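Long-range contact in probable 3-hydroxybutyryl-CoA dehydrogenase (Escherichia coli, PDB 3MOG), which oxidises (3S)-3-hydroxyadipyl-CoA to 3-oxoadipyl-CoA with NAD+ in the breakdown of phenylacetate: residues Arg392-Gln406 against Tyr452-Arg466. Residues are numbered along the deposited sequence; the frame is centred on the assembly and turned at random. Where two conformers were deposited one is given.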
ATOM      1  N   ARG C 392      -5.759 -15.021 -18.112  1.00 44.75           N
ATOM      2  CA  ARG C 392      -5.493 -14.215 -16.916  1.00 42.12           C
ATOM      3  C   ARG C 392      -4.353 -13.220 -17.159  1.00 43.99           C
ATOM      4  O   ARG C 392      -4.459 -12.044 -16.776  1.00 39.84           O
ATOM      5  CB  ARG C 392      -5.183 -15.137 -15.727  1.00 44.57           C
ATOM      6  CG  ARG C 392      -4.829 -14.422 -14.442  1.00 36.88           C
ATOM      7  CD  ARG C 392      -5.146 -15.275 -13.267  1.00 39.04           C
ATOM      8  NE  ARG C 392      -4.657 -14.672 -12.026  1.00 39.30           N
ATOM      9  CZ  ARG C 392      -4.924 -15.144 -10.815  1.00 46.22           C
ATOM     10  NH1 ARG C 392      -5.698 -16.218 -10.700  1.00 41.08           N
ATOM     11  NH2 ARG C 392      -4.425 -14.541  -9.723  1.00 36.21           N
ATOM     12  N   THR C 393      -3.295 -13.692 -17.835  1.00 45.72           N
ATOM     13  CA  THR C 393      -2.090 -12.894 -18.111  1.00 42.70           C
ATOM     14  C   THR C 393      -2.345 -11.836 -19.188  1.00 47.80           C
ATOM     15  O   THR C 393      -1.892 -10.687 -19.067  1.00 42.84           O
ATOM     16  CB  THR C 393      -0.898 -13.791 -18.548  1.00 40.65           C
ATOM     17  OG1 THR C 393      -0.586 -14.727 -17.503  1.00 43.64           O
ATOM     18  CG2 THR C 393       0.339 -12.964 -18.855  1.00 36.05           C
ATOM     19  N   VAL C 394      -3.066 -12.224 -20.240  1.00 44.11           N
ATOM     20  CA  VAL C 394      -3.290 -11.311 -21.362  1.00 41.21           C
ATOM     21  C   VAL C 394      -4.271 -10.202 -20.960  1.00 34.25           C
ATOM     22  O   VAL C 394      -4.005  -9.044 -21.229  1.00 38.48           O
ATOM     23  CB  VAL C 394      -3.698 -12.049 -22.653  1.00 43.37           C
ATOM     24  CG1 VAL C 394      -4.003 -11.058 -23.752  1.00 39.15           C
ATOM     25  CG2 VAL C 394      -2.574 -13.012 -23.116  1.00 42.10           C
ATOM     26  N   ALA C 395      -5.357 -10.563 -20.261  1.00 36.41           N
ATOM     27  CA  ALA C 395      -6.267  -9.586 -19.625  1.00 32.98           C
ATOM     28  C   ALA C 395      -5.552  -8.525 -18.804  1.00 37.64           C
ATOM     29  O   ALA C 395      -5.810  -7.326 -18.971  1.00 45.95           O
ATOM     30  CB  ALA C 395      -7.346 -10.291 -18.760  1.00 29.02           C
ATOM     31  N   MET C 396      -4.637  -8.952 -17.936  1.00 41.89           N
ATOM     32  CA  MET C 396      -3.881  -7.997 -17.099  1.00 40.83           C
ATOM     33  C   MET C 396      -2.895  -7.127 -17.881  1.00 40.15           C
ATOM     34  O   MET C 396      -2.746  -5.950 -17.565  1.00 44.57           O
ATOM     35  CB  MET C 396      -3.198  -8.708 -15.947  1.00 36.96           C
ATOM     36  CG  MET C 396      -4.186  -9.152 -14.863  1.00 41.30           C
ATOM     37  SD  MET C 396      -4.803  -7.808 -13.841  1.00 30.14           S
ATOM     38  CE  MET C 396      -3.307  -7.574 -12.900  1.00 43.45           C
ATOM     39  N   ILE C 397      -2.252  -7.693 -18.907  1.00 40.41           N
ATOM     40  CA  ILE C 397      -1.413  -6.921 -19.832  1.00 39.55           C
ATOM     41  C   ILE C 397      -2.243  -5.810 -20.500  1.00 42.57           C
ATOM     42  O   ILE C 397      -1.828  -4.644 -20.539  1.00 45.97           O
ATOM     43  CB  ILE C 397      -0.769  -7.837 -20.930  1.00 41.77           C
ATOM     44  CG1 ILE C 397       0.331  -8.712 -20.341  1.00 39.38           C
ATOM     45  CG2 ILE C 397      -0.163  -7.021 -22.066  1.00 37.62           C
ATOM     46  CD1 ILE C 397       0.778  -9.842 -21.263  1.00 41.60           C
ATOM     47  N   ILE C 398      -3.421  -6.185 -20.999  1.00 45.43           N
ATOM     48  CA  ILE C 398      -4.337  -5.255 -21.685  1.00 44.19           C
ATOM     49  C   ILE C 398      -4.886  -4.149 -20.757  1.00 38.01           C
ATOM     50  O   ILE C 398      -4.975  -2.976 -21.131  1.00 40.20           O
ATOM     51  CB  ILE C 398      -5.483  -6.059 -22.325  1.00 43.90           C
ATOM     52  CG1 ILE C 398      -4.940  -6.950 -23.452  1.00 40.39           C
ATOM     53  CG2 ILE C 398      -6.616  -5.159 -22.813  1.00 34.65           C
ATOM     54  CD1 ILE C 398      -5.971  -7.965 -23.941  1.00 41.43           C
ATOM     55  N   ASN C 399      -5.239  -4.543 -19.546  1.00 37.89           N
ATOM     56  CA  ASN C 399      -5.701  -3.633 -18.498  1.00 38.89           C
ATOM     57  C   ASN C 399      -4.674  -2.540 -18.184  1.00 38.30           C
ATOM     58  O   ASN C 399      -5.005  -1.349 -18.133  1.00 40.99           O
ATOM     59  CB  ASN C 399      -5.984  -4.453 -17.247  1.00 31.31           C
ATOM     60  CG  ASN C 399      -6.986  -3.800 -16.331  1.00 44.36           C
ATOM     61  OD1 ASN C 399      -7.901  -3.113 -16.776  1.00 37.75           O
ATOM     62  ND2 ASN C 399      -6.840  -4.052 -15.031  1.00 32.64           N
ATOM     63  N   GLU C 400      -3.429  -2.964 -18.002  1.00 42.67           N
ATOM     64  CA  GLU C 400      -2.280  -2.068 -17.828  1.00 41.61           C
ATOM     65  C   GLU C 400      -2.013  -1.140 -19.028  1.00 41.77           C
ATOM     66  O   GLU C 400      -1.712   0.042 -18.844  1.00 46.19           O
ATOM     67  CB  GLU C 400      -1.033  -2.891 -17.477  1.00 42.88           C
ATOM     68  CG  GLU C 400       0.047  -2.074 -16.788  1.00 51.46           C
ATOM     69  CD  GLU C 400      -0.480  -1.365 -15.562  1.00 54.02           C
ATOM     70  OE1 GLU C 400      -0.527  -0.115 -15.569  1.00 64.51           O
ATOM     71  OE2 GLU C 400      -0.878  -2.061 -14.608  1.00 57.69           O
ATOM     72  N   ALA C 401      -2.145  -1.659 -20.250  1.00 40.07           N
ATOM     73  CA  ALA C 401      -2.041  -0.819 -21.460  1.00 38.07           C
ATOM     74  C   ALA C 401      -3.141   0.248 -21.526  1.00 38.17           C
ATOM     75  O   ALA C 401      -2.892   1.401 -21.891  1.00 42.15           O
ATOM     76  CB  ALA C 401      -2.094  -1.678 -22.705  1.00 30.05           C
ATOM     77  N   LEU C 402      -4.350  -0.146 -21.150  1.00 40.67           N
ATOM     78  CA  LEU C 402      -5.476   0.746 -21.107  1.00 41.03           C
ATOM     79  C   LEU C 402      -5.295   1.827 -20.045  1.00 42.27           C
ATOM     80  O   LEU C 402      -5.661   2.983 -20.263  1.00 41.25           O
ATOM     81  CB  LEU C 402      -6.750  -0.045 -20.816  1.00 43.76           C
ATOM     82  CG  LEU C 402      -7.410  -0.825 -21.951  1.00 47.49           C
ATOM     83  CD1 LEU C 402      -8.419  -1.750 -21.335  1.00 40.48           C
ATOM     84  CD2 LEU C 402      -8.069   0.077 -22.989  1.00 45.82           C
ATOM     85  N   ASP C 403      -4.736   1.461 -18.895  1.00 40.67           N
ATOM     86  CA  ASP C 403      -4.499   2.451 -17.845  1.00 41.19           C
ATOM     87  C   ASP C 403      -3.448   3.473 -18.283  1.00 43.02           C
ATOM     88  O   ASP C 403      -3.573   4.668 -17.998  1.00 45.02           O
ATOM     89  CB  ASP C 403      -4.076   1.787 -16.542  1.00 37.06           C
ATOM     90  CG  ASP C 403      -3.793   2.799 -15.447  1.00 54.58           C
ATOM     91  OD1 ASP C 403      -4.760   3.383 -14.921  1.00 56.72           O
ATOM     92  OD2 ASP C 403      -2.605   3.027 -15.129  1.00 60.32           O
ATOM     93  N   ALA C 404      -2.431   3.002 -18.990  1.00 37.29           N
ATOM     94  CA  ALA C 404      -1.401   3.888 -19.496  1.00 42.81           C
ATOM     95  C   ALA C 404      -1.992   4.867 -20.513  1.00 44.13           C
ATOM     96  O   ALA C 404      -1.639   6.052 -20.502  1.00 43.54           O
ATOM     97  CB  ALA C 404      -0.250   3.085 -20.110  1.00 42.44           C
ATOM     98  N   LEU C 405      -2.901   4.375 -21.363  1.00 44.17           N
ATOM     99  CA  LEU C 405      -3.564   5.213 -22.385  1.00 42.91           C
ATOM    100  C   LEU C 405      -4.448   6.253 -21.731  1.00 44.82           C
ATOM    101  O   LEU C 405      -4.419   7.417 -22.105  1.00 54.74           O
ATOM    102  CB  LEU C 405      -4.373   4.364 -23.366  1.00 39.94           C
ATOM    103  CG  LEU C 405      -5.225   5.069 -24.434  1.00 49.65           C
ATOM    104  CD1 LEU C 405      -4.378   5.987 -25.322  1.00 51.46           C
ATOM    105  CD2 LEU C 405      -5.969   4.028 -25.285  1.00 49.47           C
ATOM    106  N   GLN C 406      -5.191   5.828 -20.716  1.00 46.90           N
ATOM    107  CA  GLN C 406      -6.075   6.714 -19.974  1.00 47.09           C
ATOM    108  C   GLN C 406      -5.330   7.830 -19.235  1.00 47.65           C
ATOM    109  O   GLN C 406      -5.812   8.965 -19.152  1.00 43.42           O
ATOM    110  CB  GLN C 406      -6.918   5.907 -18.992  1.00 47.02           C
ATOM    111  CG  GLN C 406      -8.118   6.678 -18.490  1.00 54.49           C
ATOM    112  CD  GLN C 406      -9.111   5.811 -17.758  1.00 63.92           C
ATOM    113  OE1 GLN C 406      -8.750   4.795 -17.156  1.00 56.43           O
ATOM    114  NE2 GLN C 406     -10.380   6.206 -17.811  1.00 62.40           N
ATOM    115  N   TYR C 452     -10.594 -12.904  -5.663  1.00 44.07           N
ATOM    116  CA  TYR C 452      -9.454 -12.542  -4.831  1.00 45.29           C
ATOM    117  C   TYR C 452      -9.682 -11.352  -3.899  1.00 42.19           C
ATOM    118  O   TYR C 452      -8.968 -11.218  -2.917  1.00 41.31           O
ATOM    119  CB  TYR C 452      -8.224 -12.294  -5.698  1.00 38.67           C
ATOM    120  CG  TYR C 452      -7.742 -13.545  -6.357  1.00 36.35           C
ATOM    121  CD1 TYR C 452      -7.086 -14.530  -5.615  1.00 33.19           C
ATOM    122  CD2 TYR C 452      -7.966 -13.765  -7.720  1.00 33.79           C
ATOM    123  CE1 TYR C 452      -6.669 -15.695  -6.205  1.00 37.52           C
ATOM    124  CE2 TYR C 452      -7.544 -14.922  -8.328  1.00 39.70           C
ATOM    125  CZ  TYR C 452      -6.899 -15.888  -7.568  1.00 47.34           C
ATOM    126  OH  TYR C 452      -6.458 -17.032  -8.179  1.00 39.34           O
ATOM    127  N   GLY C 453     -10.657 -10.497  -4.216  1.00 42.61           N
ATOM    128  CA  GLY C 453     -10.938  -9.275  -3.429  1.00 42.93           C
ATOM    129  C   GLY C 453      -9.753  -8.325  -3.423  1.00 46.31           C
ATOM    130  O   GLY C 453      -9.515  -7.609  -2.451  1.00 42.53           O
ATOM    131  N   GLU C 454      -8.994  -8.348  -4.511  1.00 43.80           N
ATOM    132  CA  GLU C 454      -7.785  -7.557  -4.629  1.00 42.92           C
ATOM    133  C   GLU C 454      -8.004  -6.423  -5.607  1.00 43.47           C
ATOM    134  O   GLU C 454      -8.547  -6.618  -6.689  1.00 42.88           O
ATOM    135  CB  GLU C 454      -6.626  -8.416  -5.121  1.00 40.80           C
ATOM    136  CG  GLU C 454      -6.086  -9.389  -4.074  1.00 38.98           C
ATOM    137  CD  GLU C 454      -5.054 -10.332  -4.653  1.00 39.52           C
ATOM    138  OE1 GLU C 454      -4.147  -9.873  -5.381  1.00 42.29           O
ATOM    139  OE2 GLU C 454      -5.150 -11.538  -4.378  1.00 43.51           O
ATOM    140  N   GLU C 455      -7.573  -5.243  -5.191  1.00 37.07           N
ATOM    141  CA  GLU C 455      -7.493  -4.053  -6.024  1.00 42.15           C
ATOM    142  C   GLU C 455      -6.628  -4.309  -7.261  1.00 42.48           C
ATOM    143  O   GLU C 455      -6.825  -3.709  -8.284  1.00 44.92           O
ATOM    144  CB  GLU C 455      -6.922  -2.914  -5.172  1.00 39.90           C
ATOM    145  CG  GLU C 455      -6.525  -1.687  -5.910  1.00 52.84           C
ATOM    146  CD  GLU C 455      -6.693  -0.420  -5.108  1.00 58.37           C
ATOM    147  OE1 GLU C 455      -6.405   0.656  -5.673  1.00 63.67           O
ATOM    148  OE2 GLU C 455      -7.122  -0.488  -3.939  1.00 49.87           O
ATOM    149  N   ARG C 456      -5.692  -5.242  -7.164  1.00 43.24           N
ATOM    150  CA  ARG C 456      -4.859  -5.660  -8.273  1.00 41.25           C
ATOM    151  C   ARG C 456      -5.656  -6.071  -9.538  1.00 43.07           C
ATOM    152  O   ARG C 456      -5.239  -5.795 -10.659  1.00 43.23           O
ATOM    153  CB  ARG C 456      -3.997  -6.830  -7.775  1.00 45.43           C
ATOM    154  CG  ARG C 456      -3.107  -7.442  -8.813  1.00 47.58           C
ATOM    155  CD  ARG C 456      -2.358  -8.633  -8.272  1.00 53.62           C
ATOM    156  NE  ARG C 456      -1.721  -9.344  -9.370  1.00 54.62           N
ATOM    157  CZ  ARG C 456      -0.562  -9.005  -9.917  1.00 50.45           C
ATOM    158  NH1 ARG C 456       0.118  -7.964  -9.458  1.00 54.97           N
ATOM    159  NH2 ARG C 456      -0.081  -9.715 -10.928  1.00 51.82           N
ATOM    160  N   TYR C 457      -6.800  -6.723  -9.350  1.00 41.15           N
ATOM    161  CA  TYR C 457      -7.582  -7.210 -10.476  1.00 47.46           C
ATOM    162  C   TYR C 457      -8.707  -6.257 -10.912  1.00 48.02           C
ATOM    163  O   TYR C 457      -9.544  -6.642 -11.720  1.00 49.77           O
ATOM    164  CB  TYR C 457      -8.061  -8.666 -10.240  1.00 40.58           C
ATOM    165  CG  TYR C 457      -6.887  -9.584 -10.141  1.00 45.34           C
ATOM    166  CD1 TYR C 457      -6.171  -9.944 -11.278  1.00 42.61           C
ATOM    167  CD2 TYR C 457      -6.434 -10.039  -8.902  1.00 42.41           C
ATOM    168  CE1 TYR C 457      -5.048 -10.744 -11.187  1.00 42.36           C
ATOM    169  CE2 TYR C 457      -5.322 -10.849  -8.804  1.00 40.49           C
ATOM    170  CZ  TYR C 457      -4.627 -11.192  -9.941  1.00 41.91           C
ATOM    171  OH  TYR C 457      -3.510 -11.988  -9.837  1.00 41.48           O
ATOM    172  N   ARG C 458      -8.701  -5.020 -10.396  1.00 46.25           N
ATOM    173  CA  ARG C 458      -9.667  -4.012 -10.830  0.50 45.41           C
ATOM    174  C   ARG C 458      -9.587  -3.762 -12.344  1.00 42.92           C
ATOM    175  O   ARG C 458      -8.498  -3.564 -12.893  1.00 50.70           O
ATOM    176  CB  ARG C 458      -9.533  -2.701 -10.031  0.50 43.16           C
ATOM    177  CG  ARG C 458      -8.270  -1.838 -10.301  0.50 42.79           C
ATOM    178  CD  ARG C 458      -8.503  -0.764 -11.355  0.50 42.15           C
ATOM    179  NE  ARG C 458      -7.277  -0.050 -11.702  0.50 42.07           N
ATOM    180  CZ  ARG C 458      -6.397  -0.484 -12.595  0.50 34.89           C
ATOM    181  NH1 ARG C 458      -6.612  -1.632 -13.213  0.50 27.28           N
ATOM    182  NH2 ARG C 458      -5.300   0.217 -12.856  0.50 33.18           N
ATOM    183  N   PRO C 459     -10.742  -3.816 -13.031  1.00 42.32           N
ATOM    184  CA  PRO C 459     -10.829  -3.318 -14.402  1.00 39.77           C
ATOM    185  C   PRO C 459     -10.598  -1.811 -14.366  1.00 41.83           C
ATOM    186  O   PRO C 459     -11.159  -1.121 -13.485  1.00 37.18           O
ATOM    187  CB  PRO C 459     -12.288  -3.550 -14.758  1.00 41.37           C
ATOM    188  CG  PRO C 459     -12.762  -4.603 -13.817  1.00 45.94           C
ATOM    189  CD  PRO C 459     -12.025  -4.373 -12.562  1.00 41.12           C
ATOM    190  N   CYS C 460      -9.765  -1.288 -15.260  1.00 39.05           N
ATOM    191  CA  CYS C 460      -9.515   0.152 -15.213  1.00 44.35           C
ATOM    192  C   CYS C 460     -10.691   0.909 -15.835  1.00 42.30           C
ATOM    193  O   CYS C 460     -11.493   0.324 -16.563  1.00 42.59           O
ATOM    194  CB  CYS C 460      -8.161   0.541 -15.832  1.00 43.72           C
ATOM    195  SG  CYS C 460      -8.147   0.516 -17.592  1.00 51.47           S
ATOM    196  N   SER C 461     -10.790   2.202 -15.546  1.00 39.97           N
ATOM    197  CA  SER C 461     -11.957   2.986 -15.952  1.00 40.71           C
ATOM    198  C   SER C 461     -12.182   2.970 -17.486  1.00 41.78           C
ATOM    199  O   SER C 461     -13.330   2.857 -17.945  1.00 41.55           O
ATOM    200  CB  SER C 461     -11.876   4.394 -15.345  1.00 35.53           C
ATOM    201  OG  SER C 461     -12.662   5.327 -16.062  1.00 42.06           O
ATOM    202  N   LEU C 462     -11.091   2.990 -18.259  1.00 45.24           N
ATOM    203  CA  LEU C 462     -11.171   2.920 -19.738  1.00 45.27           C
ATOM    204  C   LEU C 462     -11.632   1.557 -20.266  1.00 43.06           C
ATOM    205  O   LEU C 462     -12.254   1.476 -21.333  1.00 47.52           O
ATOM    206  CB  LEU C 462      -9.835   3.328 -20.397  1.00 44.46           C
ATOM    207  CG  LEU C 462      -9.796   3.468 -21.928  1.00 44.86           C
ATOM    208  CD1 LEU C 462     -10.796   4.530 -22.410  1.00 41.26           C
ATOM    209  CD2 LEU C 462      -8.384   3.803 -22.404  1.00 44.15           C
ATOM    210  N   LEU C 463     -11.326   0.486 -19.534  1.00 39.52           N
ATOM    211  CA  LEU C 463     -11.855  -0.819 -19.887  1.00 42.14           C
ATOM    212  C   LEU C 463     -13.370  -0.839 -19.761  1.00 41.07           C
ATOM    213  O   LEU C 463     -14.044  -1.258 -20.712  1.00 41.53           O
ATOM    214  CB  LEU C 463     -11.205  -1.967 -19.097  1.00 42.13           C
ATOM    215  CG  LEU C 463     -11.684  -3.408 -19.339  1.00 44.26           C
ATOM    216  CD1 LEU C 463     -11.543  -3.872 -20.782  1.00 41.21           C
ATOM    217  CD2 LEU C 463     -10.953  -4.378 -18.426  1.00 39.41           C
ATOM    218  N   ARG C 464     -13.911  -0.373 -18.630  1.00 35.83           N
ATOM    219  CA  ARG C 464     -15.389  -0.279 -18.489  1.00 42.33           C
ATOM    220  C   ARG C 464     -15.980   0.573 -19.610  1.00 45.22           C
ATOM    221  O   ARG C 464     -16.998   0.210 -20.200  1.00 47.93           O
ATOM    222  CB  ARG C 464     -15.841   0.296 -17.133  1.00 39.11           C
ATOM    223  CG  ARG C 464     -15.258  -0.421 -15.900  1.00 43.32           C
ATOM    224  CD  ARG C 464     -16.008  -0.037 -14.625  1.00 36.14           C
ATOM    225  NE  ARG C 464     -15.528  -0.804 -13.484  1.00 47.67           N
ATOM    226  CZ  ARG C 464     -15.964  -2.011 -13.133  1.00 51.11           C
ATOM    227  NH1 ARG C 464     -16.929  -2.619 -13.818  1.00 50.77           N
ATOM    228  NH2 ARG C 464     -15.444  -2.605 -12.070  1.00 50.78           N
ATOM    229  N   GLN C 465     -15.313   1.694 -19.890  1.00 47.56           N
ATOM    230  CA  GLN C 465     -15.695   2.626 -20.942  1.00 47.46           C
ATOM    231  C   GLN C 465     -15.727   1.944 -22.305  1.00 46.26           C
ATOM    232  O   GLN C 465     -16.673   2.145 -23.073  1.00 46.61           O
ATOM    233  CB  GLN C 465     -14.740   3.824 -20.943  1.00 47.19           C
ATOM    234  CG  GLN C 465     -14.954   4.888 -22.029  1.00 62.42           C
ATOM    235  CD  GLN C 465     -14.067   6.136 -21.815  1.00 82.13           C
ATOM    236  OE1 GLN C 465     -13.633   6.786 -22.781  1.00 79.15           O
ATOM    237  NE2 GLN C 465     -13.792   6.464 -20.542  1.00 71.28           N
ATOM    238  N   ARG C 466     -14.721   1.121 -22.594  1.00 42.76           N
ATOM    239  CA  ARG C 466     -14.679   0.430 -23.885  1.00 48.39           C
ATOM    240  C   ARG C 466     -15.639  -0.756 -23.994  1.00 52.33           C
ATOM    241  O   ARG C 466     -16.119  -1.061 -25.090  1.00 49.85           O
ATOM    242  CB  ARG C 466     -13.256   0.036 -24.277  1.00 49.43           C
ATOM    243  CG  ARG C 466     -12.449   1.237 -24.737  1.00 47.31           C
ATOM    244  CD  ARG C 466     -11.253   0.818 -25.542  1.00 53.36           C
ATOM    245  NE  ARG C 466     -10.546   1.992 -26.018  1.00 55.70           N
ATOM    246  CZ  ARG C 466      -9.403   1.985 -26.695  1.00 61.70           C
ATOM    247  NH1 ARG C 466      -8.786   0.845 -26.991  1.00 59.26           N
ATOM    248  NH2 ARG C 466      -8.871   3.140 -27.068  1.00 62.56           N
TER
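Hydrogen bonds join Arg392 to two tyrosines. With its side chain stretched away from the helix, CG anti to the backbone N (chi1 177°), Arg392 gives NH1 to Tyr452 OH at 2.8 Å, almost straight and in the guanidinium plane. Its NH2 donates to Tyr457 OH at 2.7 Å, tilted somewhat out of that plane, the Tyr457 ring standing nearly perpendicular to it. Glu201 takes Arg392 NE and also bonds the Tyr457 hydroxyl. With an alanine here, the hydroxyls of Tyr452 and Tyr457 would probably each lose the guanidinium donor described, and Glu201 one of its positive partners. Midway along the helix, the Asn399 amide spans the loop backbone: OD1 accepts Cys460 N at 3.0 Å on a lone pair, and ND2 donates to Arg458 O at 2.7 Å, so the two bonds fix which way the amide is flipped. At the far end Gln406 NE2 donates to Ser461 OG (3.0 Å), a hydroxyl also bonded to His451 of the second subunit.

Asp403 OD2 pairs with Arg193 and Arg258.

Apolar contacts lie between these polar groups. Met396 SD approaches Tyr457 CD1 to 3.6 Å in an oblique Met-aromatic contact. Leu402 divides its branches, CD1 against Leu463 CB and CD2 against Leu462 CD2, with CB on Cys460 SG.

Cys460 is the N-cap residue of the closing helix, whose 461-466 segment crosses 392-406 at 99°, a buried helix-helix and helix-loop junction within the second of the two 3-hydroxyacyl-CoA dehydrogenase C-terminal domains (387-477).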